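Local atomic coordinates of S-adenosylmethionine-dependent methyltransferase (Clostridium acetobutylicum, PDB entry 1Y8C), a protein that probably transfers a methyl group from S-adenosylmethionine to an acceptor, using a Rossmann-like methyltransferase fold. Residues V18-W23 with T48-E53; K222-S227 with K233-I238. All coordinates share one frame; numbering follows the deposited sequence.

Both contacts are largely buried, contact 1 about 10 Å and contact 2 about 14 Å from the chain centre (centre to centre). Contact 1 sets the first turn of helix 20-32 on the loop between strand 40-44 and helix 52-55, by a tyrosine face on an asparagine methylene and a leucine methyl at an indole edge. Contact 2 joins strand 237-244 to 217-224, the edge strand of the central sheet within the chain, where one backbone bond and a water bridge are joined by aliphatic packing. Helix 20-32 also packs on contact 2 through Trp23: its CD2 is 3.5 Å from Tyr226 CD1 in a ring stack, and it touches the aliphatic part of Arg237.

Contact 1. Residues V18-W23 with T48-E53; sequences VDYKKW and TGNLTE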
ATOM      1  N   VAL A  18      -5.151   6.052  -8.002  1.00 61.95           N
ATOM      2  CA  VAL A  18      -5.704   4.957  -7.236  1.00 63.08           C
ATOM      3  C   VAL A  18      -7.178   4.698  -7.495  1.00 63.82           C
ATOM      4  O   VAL A  18      -7.992   5.614  -7.451  1.00 64.71           O
ATOM      5  CB  VAL A  18      -5.527   5.215  -5.736  1.00 63.49           C
ATOM      6  CG1 VAL A  18      -6.026   4.023  -4.945  1.00 63.00           C
ATOM      7  CG2 VAL A  18      -4.073   5.506  -5.430  1.00 62.60           C
ATOM      8  N   ASP A  19      -7.511   3.440  -7.759  1.00 65.74           N
ATOM      9  CA  ASP A  19      -8.893   3.023  -7.996  1.00 65.03           C
ATOM     10  C   ASP A  19      -9.080   1.708  -7.231  1.00 63.20           C
ATOM     11  O   ASP A  19      -8.561   0.664  -7.628  1.00 60.30           O
ATOM     12  CB  ASP A  19      -9.133   2.818  -9.497  1.00 69.25           C
ATOM     13  CG  ASP A  19     -10.602   2.557  -9.841  1.00 71.62           C
ATOM     14  OD1 ASP A  19     -10.932   2.618 -11.049  1.00 74.38           O
ATOM     15  OD2 ASP A  19     -11.419   2.290  -8.923  1.00 71.86           O
ATOM     16  N   TYR A  20      -9.816   1.770  -6.130  1.00 62.15           N
ATOM     17  CA  TYR A  20     -10.029   0.595  -5.301  1.00 62.67           C
ATOM     18  C   TYR A  20     -10.556  -0.601  -6.080  1.00 62.17           C
ATOM     19  O   TYR A  20      -9.852  -1.603  -6.227  1.00 61.23           O
ATOM     20  CB  TYR A  20     -10.973   0.943  -4.153  1.00 63.10           C
ATOM     21  CG  TYR A  20     -10.464   2.085  -3.298  1.00 64.35           C
ATOM     22  CD1 TYR A  20     -11.348   3.022  -2.761  1.00 66.95           C
ATOM     23  CD2 TYR A  20      -9.101   2.244  -3.044  1.00 65.24           C
ATOM     24  CE1 TYR A  20     -10.894   4.093  -2.002  1.00 67.06           C
ATOM     25  CE2 TYR A  20      -8.630   3.311  -2.284  1.00 66.20           C
ATOM     26  CZ  TYR A  20      -9.531   4.233  -1.767  1.00 67.84           C
ATOM     27  OH  TYR A  20      -9.087   5.301  -1.021  1.00 69.58           O
ATOM     28  N   LYS A  21     -11.784  -0.499  -6.590  1.00 63.24           N
ATOM     29  CA  LYS A  21     -12.380  -1.601  -7.345  1.00 61.23           C
ATOM     30  C   LYS A  21     -11.433  -2.105  -8.428  1.00 59.60           C
ATOM     31  O   LYS A  21     -11.227  -3.318  -8.556  1.00 57.21           O
ATOM     32  CB  LYS A  21     -13.715  -1.170  -7.973  1.00 64.45           C
ATOM     33  CG  LYS A  21     -14.832  -0.928  -6.944  1.00 70.51           C
ATOM     34  CD  LYS A  21     -15.936   0.018  -7.468  1.00 74.52           C
ATOM     35  CE  LYS A  21     -16.923   0.454  -6.357  1.00 77.31           C
ATOM     36  NZ  LYS A  21     -17.643  -0.684  -5.668  1.00 77.74           N
ATOM     37  N   LYS A  22     -10.841  -1.191  -9.196  1.00 57.03           N
ATOM     38  CA  LYS A  22      -9.934  -1.621 -10.246  1.00 55.97           C
ATOM     39  C   LYS A  22      -8.831  -2.513  -9.674  1.00 55.49           C
ATOM     40  O   LYS A  22      -8.614  -3.629 -10.149  1.00 56.02           O
ATOM     41  CB  LYS A  22      -9.302  -0.428 -10.950  1.00 58.60           C
ATOM     42  CG  LYS A  22      -8.220  -0.856 -11.925  1.00 61.40           C
ATOM     43  CD  LYS A  22      -7.426   0.314 -12.451  1.00 64.76           C
ATOM     44  CE  LYS A  22      -6.301  -0.178 -13.352  1.00 65.53           C
ATOM     45  NZ  LYS A  22      -5.421   0.926 -13.823  1.00 67.04           N
ATOM     46  N   TRP A  23      -8.144  -2.022  -8.648  1.00 54.92           N
ATOM     47  CA  TRP A  23      -7.066  -2.785  -8.037  1.00 54.46           C
ATOM     48  C   TRP A  23      -7.577  -4.095  -7.444  1.00 54.15           C
ATOM     49  O   TRP A  23      -7.020  -5.167  -7.714  1.00 53.16           O
ATOM     50  CB  TRP A  23      -6.357  -1.959  -6.956  1.00 53.68           C
ATOM     51  CG  TRP A  23      -5.579  -0.782  -7.480  1.00 54.16           C
ATOM     52  CD1 TRP A  23      -5.663  -0.228  -8.727  1.00 54.30           C
ATOM     53  CD2 TRP A  23      -4.646   0.025  -6.748  1.00 54.21           C
ATOM     54  NE1 TRP A  23      -4.843   0.874  -8.816  1.00 54.86           N
ATOM     55  CE2 TRP A  23      -4.206   1.053  -7.612  1.00 54.05           C
ATOM     56  CE3 TRP A  23      -4.137  -0.017  -5.438  1.00 52.79           C
ATOM     57  CZ2 TRP A  23      -3.284   2.030  -7.218  1.00 54.64           C
ATOM     58  CZ3 TRP A  23      -3.220   0.953  -5.040  1.00 53.42           C
ATOM     59  CH2 TRP A  23      -2.804   1.965  -5.931  1.00 54.26           C
ATOM     60  N   THR A  48      -7.236   2.666   6.320  1.00 58.06           N
ATOM     61  CA  THR A  48      -8.625   2.705   6.787  1.00 59.06           C
ATOM     62  C   THR A  48      -9.476   1.632   6.111  1.00 59.10           C
ATOM     63  O   THR A  48     -10.694   1.733   6.095  1.00 60.04           O
ATOM     64  CB  THR A  48      -9.287   4.064   6.519  1.00 59.31           C
ATOM     65  OG1 THR A  48      -9.264   4.328   5.111  1.00 60.51           O
ATOM     66  CG2 THR A  48      -8.560   5.158   7.276  1.00 59.15           C
ATOM     67  N   GLY A  49      -8.823   0.630   5.534  1.00 58.58           N
ATOM     68  CA  GLY A  49      -9.531  -0.470   4.913  1.00 60.07           C
ATOM     69  C   GLY A  49     -10.221  -0.249   3.586  1.00 61.71           C
ATOM     70  O   GLY A  49     -11.184  -0.952   3.274  1.00 62.08           O
ATOM     71  N   ASN A  50      -9.734   0.694   2.787  1.00 63.01           N
ATOM     72  CA  ASN A  50     -10.354   0.966   1.495  1.00 63.51           C
ATOM     73  C   ASN A  50     -10.130  -0.133   0.479  1.00 63.07           C
ATOM     74  O   ASN A  50     -10.864  -0.256  -0.492  1.00 64.53           O
ATOM     75  CB  ASN A  50      -9.857   2.303   0.944  1.00 64.43           C
ATOM     76  CG  ASN A  50     -10.494   3.473   1.647  1.00 66.02           C
ATOM     77  OD1 ASN A  50     -11.665   3.407   2.016  1.00 65.67           O
ATOM     78  ND2 ASN A  50      -9.744   4.554   1.827  1.00 67.83           N
ATOM     79  N   LEU A  51      -9.121  -0.948   0.715  1.00 63.64           N
ATOM     80  CA  LEU A  51      -8.816  -2.026  -0.199  1.00 62.54           C
ATOM     81  C   LEU A  51      -9.272  -3.334   0.447  1.00 61.97           C
ATOM     82  O   LEU A  51      -9.691  -4.270  -0.231  1.00 61.95           O
ATOM     83  CB  LEU A  51      -7.315  -2.026  -0.448  1.00 63.41           C
ATOM     84  CG  LEU A  51      -6.749  -2.498  -1.778  1.00 65.66           C
ATOM     85  CD1 LEU A  51      -5.469  -1.735  -2.050  1.00 66.31           C
ATOM     86  CD2 LEU A  51      -6.497  -3.981  -1.752  1.00 64.92           C
ATOM     87  N   THR A  52      -9.211  -3.377   1.771  1.00 61.44           N
ATOM     88  CA  THR A  52      -9.597  -4.561   2.524  1.00 61.22           C
ATOM     89  C   THR A  52     -11.079  -4.886   2.363  1.00 61.73           C
ATOM     90  O   THR A  52     -11.453  -6.054   2.210  1.00 61.24           O
ATOM     91  CB  THR A  52      -9.300  -4.376   4.021  1.00 61.37           C
ATOM     92  OG1 THR A  52      -8.088  -3.627   4.175  1.00 63.16           O
ATOM     93  CG2 THR A  52      -9.141  -5.724   4.698  1.00 59.93           C
ATOM     94  N   GLU A  53     -11.923  -3.856   2.403  1.00 61.59           N
ATOM     95  CA  GLU A  53     -13.364  -4.052   2.276  1.00 62.10           C
ATOM     96  C   GLU A  53     -13.751  -4.652   0.923  1.00 62.16           C
ATOM     97  O   GLU A  53     -14.833  -5.200   0.779  1.00 63.17           O
ATOM     98  CB  GLU A  53     -14.110  -2.734   2.481  1.00 63.27           C
ATOM     99  CG  GLU A  53     -13.815  -1.703   1.417  1.00 66.33           C
ATOM    100  CD  GLU A  53     -14.606  -0.424   1.582  1.00 68.78           C
ATOM    101  OE1 GLU A  53     -14.217   0.585   0.951  1.00 72.72           O
ATOM    102  OE2 GLU A  53     -15.614  -0.415   2.324  1.00 68.32           O
TER
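The ring of Tyr20 lies over Asn50, with one face turned to the asparagine side chain. Asn50 CB sits 3.6 Å from the ring centroid and 21° off the normal, a CH-pi contact displaced toward the phenol end, where CB comes within 3.3 Å of Tyr20 CZ. The amide lies at that end too, its plane tilted 25° from the ring, with CG and ND2 each near CZ. Tyr20 CG stands anti to its carbonyl carbon (chi1 -57°), which swings the ring off the helix start and across the loop. Although Tyr20 OH and Asn50 ND2 are 3.0 Å apart, the angle is too poor for a hydrogen bond.

One turn on, Trp23 meets Leu51 at its edge: CD1 of the leucine approaches CE3 at 4.0 Å, close to the indole plane. Both are buried and bring large apolar surfaces, Trp23 also stacking on Tyr226. Tyrosine suits its partly exposed place because its face packs on Asn50 while its hydroxyl bonds Asp11 of helix 3-15. Rossmann-like methyltransferases usually carry their glycine-rich loop after this first strand, so 48-51 probably lies near the cofactor site. Lacking a mutual hydrogen bond, the two segments hold together by dispersion and CH-pi attraction.

Contact 2. Residues K222-S227 with K233-I238; sequences KVDCYS and KFTERI
Cys225 N donates to Arg237 O at 2.6 Å, the one backbone hydrogen bond between the two segments, and the N-H...O angle is 148°. It follows directly on the antiparallel, non-hydrogen-bonded pair of Asp224 and Ile238, whose CA atoms are 5.1 Å apart. Past this point residues 225-227 curl out of the strand, and Ser227 OG holds the turn by donating to Asp224 O at 2.8 Å.

Asp224 extends its carboxylate toward the incoming chain, CG lying anti to the backbone N (chi1 -171°). Its OD1 accepts from a water at 2.9 Å, and that water in turn accepts from Arg237 N, so a solvent bridge stands where the strands have begun to part. Thr235 OG1 lies near Asp224 OD2, but the position of that oxygen is less certain.

Beside the backbone bond, Cys225 SG packs against Arg237 CD at 3.7 Å, close to the plane of the guanidinium and at its edge. Arginine fits here because its methylenes serve the packing while its charged end forms salt bridges with Asp17, Asp110 and Asp141. On the side of Ile238, the branch methyl CG2 meets Lys222 CG at 3.8 Å; the lysine amine goes on to Glu205.

Tyr226 also bonds Asp141, through its hydroxyl, so that carboxylate draws both segments toward strand 136-143. The positive charge of the buried guanidinium is thus balanced by three aspartates, and the paired strand ends are tied by charge to strand 136-143 and to the loops carrying Asp17 and Asp110.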
ATOM      1  N   LYS A 222       5.472  -8.728 -13.123  1.00 63.03           N
ATOM      2  CA  LYS A 222       5.826  -7.353 -12.816  1.00 60.68           C
ATOM      3  C   LYS A 222       5.122  -6.478 -13.849  1.00 61.24           C
ATOM      4  O   LYS A 222       5.583  -6.353 -14.987  1.00 61.68           O
ATOM      5  CB  LYS A 222       7.338  -7.162 -12.916  1.00 58.41           C
ATOM      6  CG  LYS A 222       7.771  -5.758 -12.556  1.00 59.22           C
ATOM      7  CD  LYS A 222       9.282  -5.598 -12.474  1.00 61.79           C
ATOM      8  CE  LYS A 222       9.971  -5.837 -13.816  1.00 62.60           C
ATOM      9  NZ  LYS A 222      11.429  -5.490 -13.762  1.00 63.61           N
ATOM     10  N   VAL A 223       4.008  -5.871 -13.448  1.00 58.89           N
ATOM     11  CA  VAL A 223       3.237  -5.032 -14.354  1.00 58.31           C
ATOM     12  C   VAL A 223       3.159  -3.556 -13.968  1.00 59.43           C
ATOM     13  O   VAL A 223       3.696  -3.123 -12.944  1.00 60.18           O
ATOM     14  CB  VAL A 223       1.804  -5.549 -14.480  1.00 57.76           C
ATOM     15  CG1 VAL A 223       1.821  -7.011 -14.885  1.00 52.83           C
ATOM     16  CG2 VAL A 223       1.057  -5.340 -13.157  1.00 54.86           C
ATOM     17  N   ASP A 224       2.459  -2.795 -14.805  1.00 58.76           N
ATOM     18  CA  ASP A 224       2.280  -1.366 -14.601  1.00 56.40           C
ATOM     19  C   ASP A 224       0.964  -1.059 -13.902  1.00 55.66           C
ATOM     20  O   ASP A 224      -0.114  -1.334 -14.419  1.00 53.93           O
ATOM     21  CB  ASP A 224       2.315  -0.632 -15.941  1.00 56.41           C
ATOM     22  CG  ASP A 224       2.351   0.878 -15.781  1.00 59.68           C
ATOM     23  OD1 ASP A 224       1.519   1.436 -15.025  1.00 58.45           O
ATOM     24  OD2 ASP A 224       3.210   1.517 -16.434  1.00 61.59           O
ATOM     25  N   CYS A 225       1.078  -0.479 -12.718  1.00 54.98           N
ATOM     26  CA  CYS A 225      -0.063  -0.087 -11.919  1.00 55.32           C
ATOM     27  C   CYS A 225      -1.334  -0.923 -12.064  1.00 56.73           C
ATOM     28  O   CYS A 225      -2.309  -0.488 -12.675  1.00 58.10           O
ATOM     29  CB  CYS A 225      -0.383   1.370 -12.199  1.00 54.04           C
ATOM     30  SG  CYS A 225      -1.541   2.091 -11.036  1.00 62.59           S
ATOM     31  N   TYR A 226      -1.305  -2.115 -11.474  1.00 57.25           N
ATOM     32  CA  TYR A 226      -2.424  -3.061 -11.459  1.00 58.42           C
ATOM     33  C   TYR A 226      -3.165  -3.288 -12.786  1.00 58.62           C
ATOM     34  O   TYR A 226      -4.363  -3.047 -12.904  1.00 58.65           O
ATOM     35  CB  TYR A 226      -3.422  -2.651 -10.362  1.00 57.73           C
ATOM     36  CG  TYR A 226      -2.829  -2.661  -8.966  1.00 56.53           C
ATOM     37  CD1 TYR A 226      -2.060  -1.585  -8.502  1.00 55.02           C
ATOM     38  CD2 TYR A 226      -2.986  -3.767  -8.128  1.00 55.22           C
ATOM     39  CE1 TYR A 226      -1.459  -1.616  -7.241  1.00 54.02           C
ATOM     40  CE2 TYR A 226      -2.386  -3.812  -6.870  1.00 55.48           C
ATOM     41  CZ  TYR A 226      -1.622  -2.742  -6.429  1.00 55.98           C
ATOM     42  OH  TYR A 226      -0.996  -2.820  -5.199  1.00 54.47           O
ATOM     43  N   SER A 227      -2.439  -3.787 -13.776  1.00 60.16           N
ATOM     44  CA  SER A 227      -3.017  -4.069 -15.073  1.00 60.23           C
ATOM     45  C   SER A 227      -2.037  -4.965 -15.803  1.00 62.42           C
ATOM     46  O   SER A 227      -0.900  -5.146 -15.363  1.00 61.79           O
ATOM     47  CB  SER A 227      -3.224  -2.775 -15.866  1.00 59.33           C
ATOM     48  OG  SER A 227      -1.983  -2.257 -16.327  1.00 56.58           O
ATOM     49  N   LYS A 233       9.945   2.520 -19.032  1.00 62.01           N
ATOM     50  CA  LYS A 233      10.811   3.572 -18.535  1.00 61.47           C
ATOM     51  C   LYS A 233      10.131   4.666 -17.715  1.00 60.54           C
ATOM     52  O   LYS A 233      10.714   5.174 -16.755  1.00 60.55           O
ATOM     53  CB  LYS A 233      11.544   4.212 -19.715  1.00 63.74           C
ATOM     54  CG  LYS A 233      12.563   5.247 -19.326  1.00 66.65           C
ATOM     55  CD  LYS A 233      13.373   5.705 -20.523  1.00 69.18           C
ATOM     56  CE  LYS A 233      14.475   6.654 -20.069  1.00 72.41           C
ATOM     57  NZ  LYS A 233      15.383   7.077 -21.172  1.00 75.77           N
ATOM     58  N   PHE A 234       8.905   5.030 -18.066  1.00 59.02           N
ATOM     59  CA  PHE A 234       8.238   6.104 -17.339  1.00 56.66           C
ATOM     60  C   PHE A 234       7.122   5.673 -16.398  1.00 55.42           C
ATOM     61  O   PHE A 234       6.406   6.522 -15.860  1.00 56.75           O
ATOM     62  CB  PHE A 234       7.701   7.136 -18.328  1.00 55.78           C
ATOM     63  CG  PHE A 234       8.736   7.651 -19.286  1.00 55.74           C
ATOM     64  CD1 PHE A 234       8.754   7.227 -20.615  1.00 54.92           C
ATOM     65  CD2 PHE A 234       9.696   8.560 -18.865  1.00 55.32           C
ATOM     66  CE1 PHE A 234       9.705   7.706 -21.510  1.00 53.94           C
ATOM     67  CE2 PHE A 234      10.649   9.041 -19.755  1.00 55.93           C
ATOM     68  CZ  PHE A 234      10.655   8.611 -21.083  1.00 52.94           C
ATOM     69  N   THR A 235       6.971   4.367 -16.196  1.00 52.93           N
ATOM     70  CA  THR A 235       5.938   3.852 -15.302  1.00 50.57           C
ATOM     71  C   THR A 235       6.046   4.513 -13.930  1.00 48.73           C
ATOM     72  O   THR A 235       7.134   4.687 -13.409  1.00 47.18           O
ATOM     73  CB  THR A 235       6.075   2.343 -15.142  1.00 51.29           C
ATOM     74  OG1 THR A 235       5.952   1.721 -16.427  1.00 52.64           O
ATOM     75  CG2 THR A 235       4.989   1.804 -14.209  1.00 51.21           C
ATOM     76  N   GLU A 236       4.919   4.884 -13.344  1.00 48.74           N
ATOM     77  CA  GLU A 236       4.963   5.538 -12.054  1.00 47.61           C
ATOM     78  C   GLU A 236       4.663   4.620 -10.880  1.00 46.54           C
ATOM     79  O   GLU A 236       5.075   4.892  -9.756  1.00 45.74           O
ATOM     80  CB  GLU A 236       3.997   6.714 -12.034  1.00 47.93           C
ATOM     81  CG  GLU A 236       4.251   7.723 -13.122  1.00 54.39           C
ATOM     82  CD  GLU A 236       3.578   9.053 -12.844  1.00 58.38           C
ATOM     83  OE1 GLU A 236       2.645   9.088 -12.004  1.00 62.34           O
ATOM     84  OE2 GLU A 236       3.981  10.064 -13.466  1.00 57.21           O
ATOM     85  N   ARG A 237       3.943   3.537 -11.131  1.00 46.02           N
ATOM     86  CA  ARG A 237       3.591   2.613 -10.058  1.00 45.92           C
ATOM     87  C   ARG A 237       3.736   1.173 -10.525  1.00 46.00           C
ATOM     88  O   ARG A 237       3.034   0.725 -11.423  1.00 45.45           O
ATOM     89  CB  ARG A 237       2.151   2.868  -9.582  1.00 45.02           C
ATOM     90  CG  ARG A 237       1.767   2.028  -8.371  1.00 44.80           C
ATOM     91  CD  ARG A 237       0.353   2.304  -7.875  1.00 43.79           C
ATOM     92  NE  ARG A 237       0.173   3.659  -7.376  1.00 46.60           N
ATOM     93  CZ  ARG A 237       0.536   4.090  -6.168  1.00 50.55           C
ATOM     94  NH1 ARG A 237       1.111   3.268  -5.300  1.00 51.50           N
ATOM     95  NH2 ARG A 237       0.322   5.359  -5.820  1.00 50.65           N
ATOM     96  N   ILE A 238       4.649   0.447  -9.900  1.00 46.43           N
ATOM     97  CA  ILE A 238       4.893  -0.927 -10.268  1.00 46.87           C
ATOM     98  C   ILE A 238       4.215  -1.931  -9.349  1.00 49.24           C
ATOM     99  O   ILE A 238       4.360  -1.872  -8.126  1.00 50.51           O
ATOM    100  CB  ILE A 238       6.411  -1.204 -10.306  1.00 46.97           C
ATOM    101  CG1 ILE A 238       7.058  -0.310 -11.375  1.00 47.64           C
ATOM    102  CG2 ILE A 238       6.658  -2.679 -10.556  1.00 43.49           C
ATOM    103  CD1 ILE A 238       8.577  -0.322 -11.423  1.00 46.06           C
TER
HETATM  104  O   HOH W   1       2.167   3.719 -13.393  1.00 52.70           O